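Dihydrolipoyl dehydrogenase (Elizabethkingia anophelis NUHP1, PDB 6UZI) probably catalyses the NAD(+)-dependent oxidation of protein-bound dihydrolipoyl groups to lipoyl groups, using a bound FAD and a redox-active disulfide. Local coordinates at residues P182-I188 and V270-L276; I93-N97 and A175-K179; F125-T129 and V313-Y317; V118-V122 and K132-A136. All coordinates share one frame; numbering follows the deposited sequence.

Contact 1 (P182-I188 and V270-L276); sequences PKHLIVI and VEGDYCL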
# COMPACT_ATOMS: atom_id res chain seq x y z
N PRO A 182 22.15 7.60 -19.36
CA PRO A 182 22.57 8.92 -19.86
C PRO A 182 23.48 9.64 -18.88
O PRO A 182 23.32 9.53 -17.66
CB PRO A 182 21.25 9.66 -20.04
CG PRO A 182 20.23 8.59 -20.20
CD PRO A 182 20.69 7.47 -19.30
N LYS A 183 24.44 10.39 -19.42
CA LYS A 183 25.23 11.26 -18.56
C LYS A 183 24.41 12.46 -18.11
O LYS A 183 24.38 12.78 -16.91
CB LYS A 183 26.50 11.70 -19.29
CG LYS A 183 27.40 10.55 -19.66
CD LYS A 183 28.75 11.00 -20.21
CE LYS A 183 28.63 11.67 -21.57
NZ LYS A 183 29.96 11.74 -22.23
N HIS A 184 23.69 13.09 -19.03
CA HIS A 184 22.81 14.20 -18.69
C HIS A 184 21.54 14.07 -19.53
O HIS A 184 21.56 14.32 -20.74
CB HIS A 184 23.50 15.54 -18.94
CG HIS A 184 22.70 16.72 -18.47
ND1 HIS A 184 23.12 18.02 -18.65
CD2 HIS A 184 21.52 16.79 -17.82
CE1 HIS A 184 22.23 18.85 -18.13
NE2 HIS A 184 21.25 18.13 -17.62
N LEU A 185 20.44 13.70 -18.89
CA LEU A 185 19.15 13.57 -19.56
C LEU A 185 18.37 14.86 -19.40
O LEU A 185 18.16 15.33 -18.27
CB LEU A 185 18.35 12.40 -18.99
CG LEU A 185 16.92 12.22 -19.52
CD1 LEU A 185 16.94 11.84 -21.00
CD2 LEU A 185 16.13 11.19 -18.71
N ILE A 186 17.96 15.45 -20.52
CA ILE A 186 17.10 16.63 -20.53
C ILE A 186 15.67 16.17 -20.78
O ILE A 186 15.43 15.36 -21.68
CB ILE A 186 17.55 17.65 -21.59
CG1 ILE A 186 19.00 18.05 -21.37
CG2 ILE A 186 16.69 18.91 -21.53
CD1 ILE A 186 19.53 18.94 -22.47
N VAL A 187 14.73 16.66 -19.98
CA VAL A 187 13.32 16.36 -20.16
C VAL A 187 12.63 17.65 -20.59
O VAL A 187 12.70 18.66 -19.88
CB VAL A 187 12.68 15.78 -18.89
CG1 VAL A 187 11.19 15.53 -19.11
CG2 VAL A 187 13.37 14.50 -18.49
N ILE A 188 12.01 17.63 -21.77
CA ILE A 188 11.26 18.75 -22.33
C ILE A 188 9.77 18.52 -22.07
O ILE A 188 9.22 17.51 -22.53
CB ILE A 188 11.51 18.92 -23.84
CG1 ILE A 188 13.00 18.99 -24.19
CG2 ILE A 188 10.79 20.16 -24.35
CD1 ILE A 188 13.73 20.11 -23.52
N VAL A 270 20.61 24.56 -22.55
CA VAL A 270 20.84 23.32 -21.80
C VAL A 270 21.39 22.27 -22.76
O VAL A 270 20.82 22.05 -23.84
CB VAL A 270 19.57 22.79 -21.11
CG1 VAL A 270 19.93 21.70 -20.13
CG2 VAL A 270 18.82 23.89 -20.39
N GLU A 271 22.46 21.61 -22.36
CA GLU A 271 23.10 20.59 -23.17
C GLU A 271 23.09 19.27 -22.42
O GLU A 271 23.35 19.23 -21.22
CB GLU A 271 24.54 20.99 -23.52
CG GLU A 271 24.66 21.98 -24.67
CD GLU A 271 26.09 22.23 -25.08
OE1 GLU A 271 26.97 22.24 -24.20
OE2 GLU A 271 26.34 22.44 -26.29
N GLY A 272 22.76 18.20 -23.14
CA GLY A 272 22.83 16.86 -22.60
C GLY A 272 23.17 15.89 -23.71
O GLY A 272 23.33 16.28 -24.87
N ASP A 273 23.34 14.63 -23.33
CA ASP A 273 23.57 13.58 -24.32
C ASP A 273 22.31 12.81 -24.67
O ASP A 273 22.34 11.97 -25.58
CB ASP A 273 24.66 12.62 -23.82
CG ASP A 273 24.31 11.97 -22.51
OD1 ASP A 273 24.80 10.85 -22.25
OD2 ASP A 273 23.52 12.56 -21.74
N TYR A 274 21.20 13.06 -23.96
CA TYR A 274 19.90 12.48 -24.29
C TYR A 274 18.82 13.50 -23.96
O TYR A 274 18.88 14.16 -22.92
CB TYR A 274 19.64 11.18 -23.53
CG TYR A 274 20.39 10.00 -24.07
CD1 TYR A 274 19.89 9.26 -25.14
CD2 TYR A 274 21.62 9.64 -23.54
CE1 TYR A 274 20.59 8.18 -25.66
CE2 TYR A 274 22.33 8.56 -24.05
CZ TYR A 274 21.81 7.84 -25.11
OH TYR A 274 22.51 6.77 -25.62
N CYS A 275 17.82 13.61 -24.83
CA CYS A 275 16.69 14.51 -24.63
C CYS A 275 15.38 13.77 -24.82
O CYS A 275 15.11 13.24 -25.90
CB CYS A 275 16.76 15.71 -25.57
SG CYS A 275 15.32 16.77 -25.36
N LEU A 276 14.56 13.75 -23.77
CA LEU A 276 13.25 13.09 -23.76
C LEU A 276 12.15 14.13 -23.82
O LEU A 276 12.08 15.02 -22.96
CB LEU A 276 13.11 12.21 -22.51
CG LEU A 276 11.73 11.71 -22.06
CD1 LEU A 276 11.10 10.77 -23.06
CD2 LEU A 276 11.87 11.04 -20.70

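Contact 2 (I93-N97 and A175-K179); sequences ISRKN and ALNLK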
# COMPACT_ATOMS: atom_id res chain seq x y z
N ILE A 93 16.78 -3.61 -19.03
CA ILE A 93 15.85 -3.50 -20.14
C ILE A 93 15.33 -4.88 -20.52
O ILE A 93 14.12 -5.08 -20.72
CB ILE A 93 16.53 -2.81 -21.35
CG1 ILE A 93 17.18 -1.49 -20.92
CG2 ILE A 93 15.51 -2.54 -22.42
CD1 ILE A 93 16.22 -0.43 -20.45
N SER A 94 16.22 -5.87 -20.54
CA SER A 94 15.81 -7.22 -20.91
C SER A 94 14.77 -7.76 -19.95
O SER A 94 13.76 -8.33 -20.38
CB SER A 94 17.02 -8.15 -20.96
OG SER A 94 16.61 -9.49 -21.19
N ARG A 95 14.97 -7.57 -18.64
CA ARG A 95 13.99 -8.07 -17.68
C ARG A 95 12.66 -7.37 -17.87
O ARG A 95 11.60 -8.01 -17.84
CB ARG A 95 14.48 -7.87 -16.24
CG ARG A 95 13.49 -8.42 -15.22
CD ARG A 95 13.77 -7.99 -13.80
NE ARG A 95 13.24 -6.67 -13.48
CZ ARG A 95 11.98 -6.43 -13.12
NH1 ARG A 95 11.12 -7.43 -13.08
NH2 ARG A 95 11.57 -5.21 -12.83
N LYS A 96 12.69 -6.05 -18.09
CA LYS A 96 11.46 -5.33 -18.41
C LYS A 96 10.79 -5.92 -19.64
O LYS A 96 9.56 -6.09 -19.66
CB LYS A 96 11.77 -3.85 -18.64
CG LYS A 96 10.60 -3.11 -19.26
CD LYS A 96 11.04 -2.03 -20.21
CE LYS A 96 11.61 -2.63 -21.47
NZ LYS A 96 11.44 -1.73 -22.64
N ASN A 97 11.56 -6.23 -20.68
CA ASN A 97 10.98 -6.83 -21.88
C ASN A 97 10.28 -8.15 -21.56
O ASN A 97 9.20 -8.43 -22.08
CB ASN A 97 12.05 -7.05 -22.95
CG ASN A 97 12.51 -5.76 -23.58
OD1 ASN A 97 11.77 -4.78 -23.65
ND2 ASN A 97 13.76 -5.74 -24.04
N ALA A 175 12.96 5.88 -24.79
CA ALA A 175 13.57 6.08 -23.48
C ALA A 175 13.50 4.82 -22.64
O ALA A 175 14.35 4.59 -21.78
CB ALA A 175 12.90 7.25 -22.76
N LEU A 176 12.48 3.99 -22.85
CA LEU A 176 12.36 2.71 -22.18
C LEU A 176 13.31 1.66 -22.74
O LEU A 176 13.33 0.54 -22.23
CB LEU A 176 10.91 2.22 -22.28
CG LEU A 176 9.84 3.01 -21.52
CD1 LEU A 176 8.47 2.67 -22.06
CD2 LEU A 176 9.91 2.70 -20.03
N ASN A 177 14.11 1.99 -23.76
CA ASN A 177 14.97 1.02 -24.43
C ASN A 177 16.40 1.53 -24.60
O ASN A 177 17.10 1.11 -25.51
CB ASN A 177 14.38 0.62 -25.78
CG ASN A 177 13.14 -0.25 -25.65
OD1 ASN A 177 13.14 -1.25 -24.93
ND2 ASN A 177 12.07 0.14 -26.33
N LEU A 178 16.86 2.41 -23.70
CA LEU A 178 18.19 2.98 -23.82
C LEU A 178 19.26 1.89 -23.71
O LEU A 178 19.11 0.91 -22.99
CB LEU A 178 18.44 4.04 -22.75
CG LEU A 178 17.62 5.32 -22.82
CD1 LEU A 178 18.20 6.34 -21.88
CD2 LEU A 178 17.52 5.86 -24.23
N LYS A 179 20.35 2.08 -24.45
CA LYS A 179 21.46 1.15 -24.42
C LYS A 179 22.54 1.56 -23.42
O LYS A 179 23.56 0.87 -23.30
CB LYS A 179 22.05 0.99 -25.83

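Contact 3 (F125-T129 and V313-Y317); sequences FESAT and VPNIY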
# COMPACT_ATOMS: atom_id res chain seq x y z
N PHE A 125 -13.13 1.91 -40.91
CA PHE A 125 -14.55 1.84 -41.20
C PHE A 125 -14.79 1.90 -42.71
O PHE A 125 -14.23 2.76 -43.40
CB PHE A 125 -15.30 2.99 -40.52
CG PHE A 125 -15.52 2.80 -39.06
CD1 PHE A 125 -14.81 3.55 -38.14
CD2 PHE A 125 -16.45 1.88 -38.59
CE1 PHE A 125 -15.01 3.39 -36.78
CE2 PHE A 125 -16.65 1.70 -37.23
CZ PHE A 125 -15.93 2.46 -36.33
N GLU A 126 -15.62 0.99 -43.21
CA GLU A 126 -16.20 1.11 -44.54
C GLU A 126 -17.60 1.71 -44.50
O GLU A 126 -18.02 2.36 -45.46
CB GLU A 126 -16.24 -0.25 -45.25
CG GLU A 126 -14.88 -0.82 -45.58
CD GLU A 126 -14.22 -0.11 -46.76
OE1 GLU A 126 -14.95 0.42 -47.61
OE2 GLU A 126 -12.97 -0.08 -46.82
N SER A 127 -18.33 1.46 -43.42
CA SER A 127 -19.62 2.08 -43.15
C SER A 127 -19.83 2.07 -41.64
O SER A 127 -18.90 1.83 -40.87
CB SER A 127 -20.73 1.33 -43.90
OG SER A 127 -21.07 0.14 -43.22
N ALA A 128 -21.07 2.33 -41.22
CA ALA A 128 -21.35 2.28 -39.79
C ALA A 128 -21.40 0.85 -39.28
O ALA A 128 -21.53 0.64 -38.07
CB ALA A 128 -22.67 2.97 -39.47
N THR A 129 -21.27 -0.11 -40.18
CA THR A 129 -21.46 -1.51 -39.84
C THR A 129 -20.40 -2.43 -40.45
O THR A 129 -20.24 -3.56 -39.95
CB THR A 129 -22.88 -1.90 -40.28
OG1 THR A 129 -23.76 -1.77 -39.15
CG2 THR A 129 -23.00 -3.28 -40.93
N VAL A 313 -23.13 8.59 -34.48
CA VAL A 313 -23.65 7.36 -35.08
C VAL A 313 -24.05 6.41 -33.95
O VAL A 313 -23.17 5.92 -33.22
CB VAL A 313 -22.61 6.74 -36.03
CG1 VAL A 313 -23.19 5.53 -36.77
CG2 VAL A 313 -22.11 7.81 -37.02
N PRO A 314 -25.34 6.11 -33.79
CA PRO A 314 -25.82 5.53 -32.51
C PRO A 314 -25.22 4.18 -32.14
O PRO A 314 -25.14 3.87 -30.95
CB PRO A 314 -27.33 5.42 -32.73
CG PRO A 314 -27.64 6.44 -33.77
CD PRO A 314 -26.45 6.41 -34.70
N ASN A 315 -24.82 3.37 -33.11
CA ASN A 315 -24.31 2.04 -32.83
C ASN A 315 -22.81 2.02 -32.60
O ASN A 315 -22.24 0.95 -32.39
CB ASN A 315 -24.65 1.07 -33.97
CG ASN A 315 -23.99 1.47 -35.29
OD1 ASN A 315 -24.19 2.58 -35.80
ND2 ASN A 315 -23.15 0.58 -35.82
N ILE A 316 -22.15 3.18 -32.68
CA ILE A 316 -20.71 3.29 -32.50
C ILE A 316 -20.43 4.05 -31.20
O ILE A 316 -20.97 5.15 -30.99
CB ILE A 316 -20.05 3.98 -33.71
CG1 ILE A 316 -20.30 3.15 -34.97
CG2 ILE A 316 -18.57 4.20 -33.47
CD1 ILE A 316 -19.89 3.82 -36.25
N TYR A 317 -19.62 3.45 -30.34
CA TYR A 317 -19.21 4.04 -29.07
C TYR A 317 -17.70 4.25 -29.07
O TYR A 317 -16.97 3.72 -29.91
CB TYR A 317 -19.60 3.14 -27.90
CG TYR A 317 -21.09 2.96 -27.71
CD1 TYR A 317 -21.84 2.17 -28.57
CD2 TYR A 317 -21.74 3.56 -26.63
CE1 TYR A 317 -23.20 2.00 -28.39
CE2 TYR A 317 -23.09 3.40 -26.44
CZ TYR A 317 -23.82 2.61 -27.32
OH TYR A 317 -25.17 2.45 -27.11

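Contact 4 (V118-V122 and K132-A136); sequences VLQGV and KVTKA. With FAD (flavin-adenine dinucleotide), chain E.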
# COMPACT_ATOMS: atom_id res chain seq x y z
N VAL A 118 -9.59 -12.72 -32.22
CA VAL A 118 -8.53 -11.73 -32.25
C VAL A 118 -8.02 -11.64 -33.68
O VAL A 118 -7.57 -12.64 -34.25
CB VAL A 118 -7.39 -12.07 -31.27
CG1 VAL A 118 -6.29 -11.04 -31.38
CG2 VAL A 118 -7.93 -12.12 -29.86
N LEU A 119 -8.10 -10.45 -34.25
CA LEU A 119 -7.63 -10.18 -35.60
C LEU A 119 -6.48 -9.20 -35.52
O LEU A 119 -6.59 -8.17 -34.83
CB LEU A 119 -8.75 -9.62 -36.48
CG LEU A 119 -9.96 -10.51 -36.74
CD1 LEU A 119 -10.97 -9.80 -37.62
CD2 LEU A 119 -9.52 -11.80 -37.39
N GLN A 120 -5.39 -9.51 -36.21
CA GLN A 120 -4.25 -8.62 -36.29
C GLN A 120 -4.37 -7.79 -37.56
O GLN A 120 -4.53 -8.33 -38.66
CB GLN A 120 -2.93 -9.40 -36.31
CG GLN A 120 -1.75 -8.53 -36.73
CD GLN A 120 -0.40 -9.17 -36.42
OE1 GLN A 120 -0.33 -10.25 -35.83
NE2 GLN A 120 0.67 -8.51 -36.84
N GLY A 121 -4.30 -6.48 -37.41
CA GLY A 121 -4.36 -5.60 -38.56
C GLY A 121 -4.93 -4.25 -38.18
O GLY A 121 -5.35 -4.01 -37.05
N VAL A 122 -4.92 -3.36 -39.17
CA VAL A 122 -5.48 -2.02 -39.02
C VAL A 122 -6.97 -2.08 -39.35
O VAL A 122 -7.36 -2.55 -40.42
CB VAL A 122 -4.75 -1.02 -39.92
CG1 VAL A 122 -5.49 0.31 -39.96
CG2 VAL A 122 -3.34 -0.81 -39.41
N LYS A 132 -12.96 -2.74 -42.42
CA LYS A 132 -11.88 -3.38 -43.17
C LYS A 132 -10.70 -3.62 -42.25
O LYS A 132 -10.29 -2.72 -41.51
CB LYS A 132 -11.46 -2.53 -44.37
CG LYS A 132 -10.34 -3.15 -45.20
CD LYS A 132 -9.52 -2.09 -45.95
CE LYS A 132 -10.18 -1.66 -47.26
NZ LYS A 132 -9.50 -0.47 -47.86
N VAL A 133 -10.14 -4.82 -42.30
CA VAL A 133 -8.99 -5.21 -41.49
C VAL A 133 -7.83 -5.51 -42.43
O VAL A 133 -7.84 -6.55 -43.12
CB VAL A 133 -9.30 -6.41 -40.58
CG1 VAL A 133 -8.09 -6.75 -39.71
CG2 VAL A 133 -10.53 -6.14 -39.73
N THR A 134 -6.84 -4.63 -42.46
CA THR A 134 -5.70 -4.77 -43.35
C THR A 134 -4.52 -5.36 -42.60
O THR A 134 -4.05 -4.78 -41.62
CB THR A 134 -5.32 -3.42 -43.96
OG1 THR A 134 -6.49 -2.79 -44.49
CG2 THR A 134 -4.32 -3.61 -45.07
N LYS A 135 -4.04 -6.51 -43.07
CA LYS A 135 -2.89 -7.17 -42.46
C LYS A 135 -1.59 -6.49 -42.88
O LYS A 135 -1.58 -5.57 -43.70
CB LYS A 135 -2.88 -8.65 -42.84
CG LYS A 135 -3.99 -9.49 -42.23
CD LYS A 135 -3.98 -10.90 -42.79
CE LYS A 135 -5.01 -11.79 -42.12
NZ LYS A 135 -5.11 -13.12 -42.81
N ALA A 136 -0.47 -6.99 -42.36
CA ALA A 136 0.83 -6.38 -42.63
C ALA A 136 1.20 -6.49 -44.10
O ALA A 136 1.75 -5.54 -44.68
CB ALA A 136 1.90 -7.03 -41.75
PA FAD E . -4.18 2.53 -25.93
O1A FAD E . -3.56 1.83 -24.78
O2A FAD E . -3.46 3.86 -26.15
O5B FAD E . -3.93 1.66 -27.25
C5B FAD E . -5.03 1.51 -28.17
C4B FAD E . -4.63 0.51 -29.21
O4B FAD E . -5.35 0.75 -30.43
C3B FAD E . -3.14 0.48 -29.59
O3B FAD E . -2.59 -0.78 -29.23
C2B FAD E . -3.14 0.65 -31.12
O2B FAD E . -2.17 -0.19 -31.76
C1B FAD E . -4.57 0.26 -31.49
N9A FAD E . -5.07 0.86 -32.72
C8A FAD E . -5.14 2.19 -33.02
N7A FAD E . -5.70 2.45 -34.17
C5A FAD E . -6.02 1.20 -34.68
C6A FAD E . -6.64 0.78 -35.87
N6A FAD E . -7.11 1.62 -36.79
N1A FAD E . -6.79 -0.55 -36.06
C2A FAD E . -6.36 -1.39 -35.12
N3A FAD E . -5.76 -1.12 -33.96
C4A FAD E . -5.63 0.21 -33.79
N1 FAD E . -1.72 5.36 -17.42
C2 FAD E . -2.01 4.99 -16.15
O2 FAD E . -3.18 4.89 -15.77
N3 FAD E . -0.99 4.70 -15.26
C4 FAD E . 0.36 4.75 -15.54
O4 FAD E . 1.19 4.46 -14.68
C4X FAD E . 0.67 5.14 -16.89
N5 FAD E . 1.92 5.17 -17.26
C5X FAD E . 2.19 5.49 -18.58
C6 FAD E . 3.52 5.48 -19.00
C7 FAD E . 3.85 5.73 -20.33
C7M FAD E . 5.30 5.69 -20.75
C8 FAD E . 2.83 6.00 -21.26
C8M FAD E . 3.15 6.20 -22.72
C9 FAD E . 1.51 6.03 -20.84
C9A FAD E . 1.18 5.78 -19.51
N10 FAD E . -0.16 5.74 -19.07
C10 FAD E . -0.44 5.42 -17.77
C1' FAD E . -1.26 6.01 -19.99
C2' FAD E . -1.90 4.74 -20.52
O2' FAD E . -1.02 4.05 -21.41
C3' FAD E . -3.24 5.03 -21.20
O3' FAD E . -3.99 5.94 -20.42
C4' FAD E . -4.07 3.76 -21.44
O4' FAD E . -3.24 2.82 -22.13
C5' FAD E . -5.35 4.02 -22.19
O5' FAD E . -5.38 3.05 -23.25
P FAD E . -6.61 2.84 -24.30
O1P FAD E . -7.32 1.54 -24.18
O2P FAD E . -7.57 4.00 -24.36
O3P FAD E . -5.72 2.87 -25.63
O HOH W 1 -8.09 -1.38 -42.71

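Contact 1 (P182-I188 and V270-L276)
I186 lies at the heart of a parallel strand pair, 184-188 beside 274-276, within the five-stranded sheet of the Rossmann-type, probably NAD-binding part of the fold. Its N-H bonds to Y274 O (2.9 Å, nearly straight at 173°) and its carbonyl takes the N-H of L276, whose own carbonyl receives I188 N. The side chains of this packed portion are apolar. L185, V187 and L276 share one face, where L276 packs on L197 of helix 192-203, whereas I186 and C275 turn to the face under strand 255-261; the beta-branched I186, V187 and I188 suit an extended backbone.

Toward the start of the strands the pairing loosens, and H184 O receives only weak bonds from D273 and Y274. A carboxylate holds this end instead: D273 OD1 takes K183 N at 2.9 Å, on its syn side, and OD2 takes H184 N at 2.8 Å from above the carboxylate plane. CG of D273 sits between its backbone N and carbonyl carbon (chi1 59°), which turns the acid back over the two successive amides. K183 and E271 are exposed, the lysine chain leading off. Where strand 270-272 comes across, the side chains of I186 and V270 run antiparallel alongside one another, I186 CD1 lying 3.6 Å from V270 CG1.

Contact 2 (I93-N97 and A175-K179)
A type I beta turn from A175 to L178 sets L176 and N177 against one side of helix 89-113, where I93 and K96, a helical turn apart, face it; the closest alpha carbons, I93 CA and N177 CA, are 6.3 Å apart.

K96 carries the polar half. Its CG stands anti to the backbone N (chi1 168°), and bends at chi2 and chi3 swing the chain across to the turn. There NZ gives one hydrogen bond to N177 OD1 at 2.9 Å and another to L176 O at 3.0 Å. It stands well above both carbonyl planes rather than on a lone pair, a position compatible with bonding two oxygens at once. N177 suits the turn because its short amide side chain brings OD1 up beside the backbone carbonyl.

I93 packs alongside with its branches spread: CD1 reaches L176 O at 3.5 Å, CG2 approaches N177 OD1 at 3.7 Å, and CG1 meets L178 O at 3.7 Å. The L176 side chain packs on P57 and L61 of helix 55-73, about 5 Å from the FAD at the nearest atoms.

K96 is buried, and its partners here are neutral oxygens. Two carbonyl dipoles therefore hold a group that is probably charged, joining helix and turn through a polar bridge with I93 alongside and N177 at its solvent edge.

Contact 3 (F125-T129 and V313-Y317)
A128 and N315 join the loop between strands 122-125 and 130-134 to the turn that leads into strand 316-318. From CB of N315, CG is placed between the backbone N and the carbonyl carbon (chi1 63°), aiming the amide at the loop 125-129, and CG comes within 3.8 Å of A128 O. OD1 lies 4.0 Å from A128 CB. ND2 donates a hydrogen bond to A128 O at 2.8 Å (160° at the hydrogen), with that oxygen almost exactly in the amide plane though ND2 is tilted from the carbonyl plane. ND2 also donates to K146 O, so this nitrogen grips two backbone carbonyls.

The type I turn from V313 to I316 suits its sequence, P314 fixing the first corner and N315 the second. Around the polar bond the contact is apolar: A128, small enough to let the loop come close, sets CB 3.8 Å from V313 CG1, and I316 CD1 meets F125 CE2 at 4.0 Å, the two side chains meeting head-on. An ST turn, S127 OG accepting from T129 N, shapes the loop. F125 and I316 both pack against A293 of helix 290-293 and I150 of strand 148-150, the neighbour of strand 316-318 in the parallel sheet.

Contact 4 (V118-V122 and K132-A136)
V133 and V122, with Q120 next, have the most surface covered where strand 117-120 gives way to strand 122-125 alongside strand 130-134. V133 presents CG1 to the bend in the other chain segment, 4.0 Å from Q120 O and 4.1 Å from G121 CA, while CG2 meets L119 CD1. A valine fits here: its beta branching suits the strand, and with CG1 anti to the backbone N (chi1 -178°) the two methyls reach different residues. The closest approaches of Q120 are by its carbonyl oxygen, which also lies beside K135 CG, while its polar side chain suits an exposed position.

V122 makes the strand pairing. With T134 it makes an antiparallel hydrogen-bonded pair, V122 N to T134 O and T134 N to V122 O, both 3.0 Å. V122 O accepts a further hydrogen bond, from a water that also sits 2.8 Å from T134 OG1, so the threonine hydroxyl extends the pairing beyond the backbone. G121 supplies the bend: its positive phi of 152° is a glycine conformation, and it lets the chain leave one sheet for the other.

The bend also lies against the cofactor. G121 O is 3.4 Å from FAD C2A, V122 CA is 3.6 Å from N1A, and a V122 methyl borders N6A; next along, G123 N hydrogen-bonds FAD, and E41 holds it from the adjoining strand 37-41. The arrangement is the adenine end of the FAD pocket, where the parallel Rossmann-type sheet passes into the neighbouring mixed sheet, through its antiparallel strands 122-125 and 130-134, in this disulfide oxidoreductase family.

From the N terminus, helix 89-113 opens contact 2 at 93-97, and the chain then runs through 118-122 and 125-129 before 132-136 closes contact 4, a short loop lying wholly within that of contact 2. Contact 3, opened at 125-129, crosses both, for its partner comes only at 313-317. Residues 175-179 close contact 2; contact 1 follows in series, from 182-188 to 270-276, and falls entirely within the span of contact 3. Contacts 3 and 4 touch and tie the FAD-binding sheets together, whereas contacts 1 and 2 touch through L276 and A175, joining the probable NAD-binding sheet to helix 89-113.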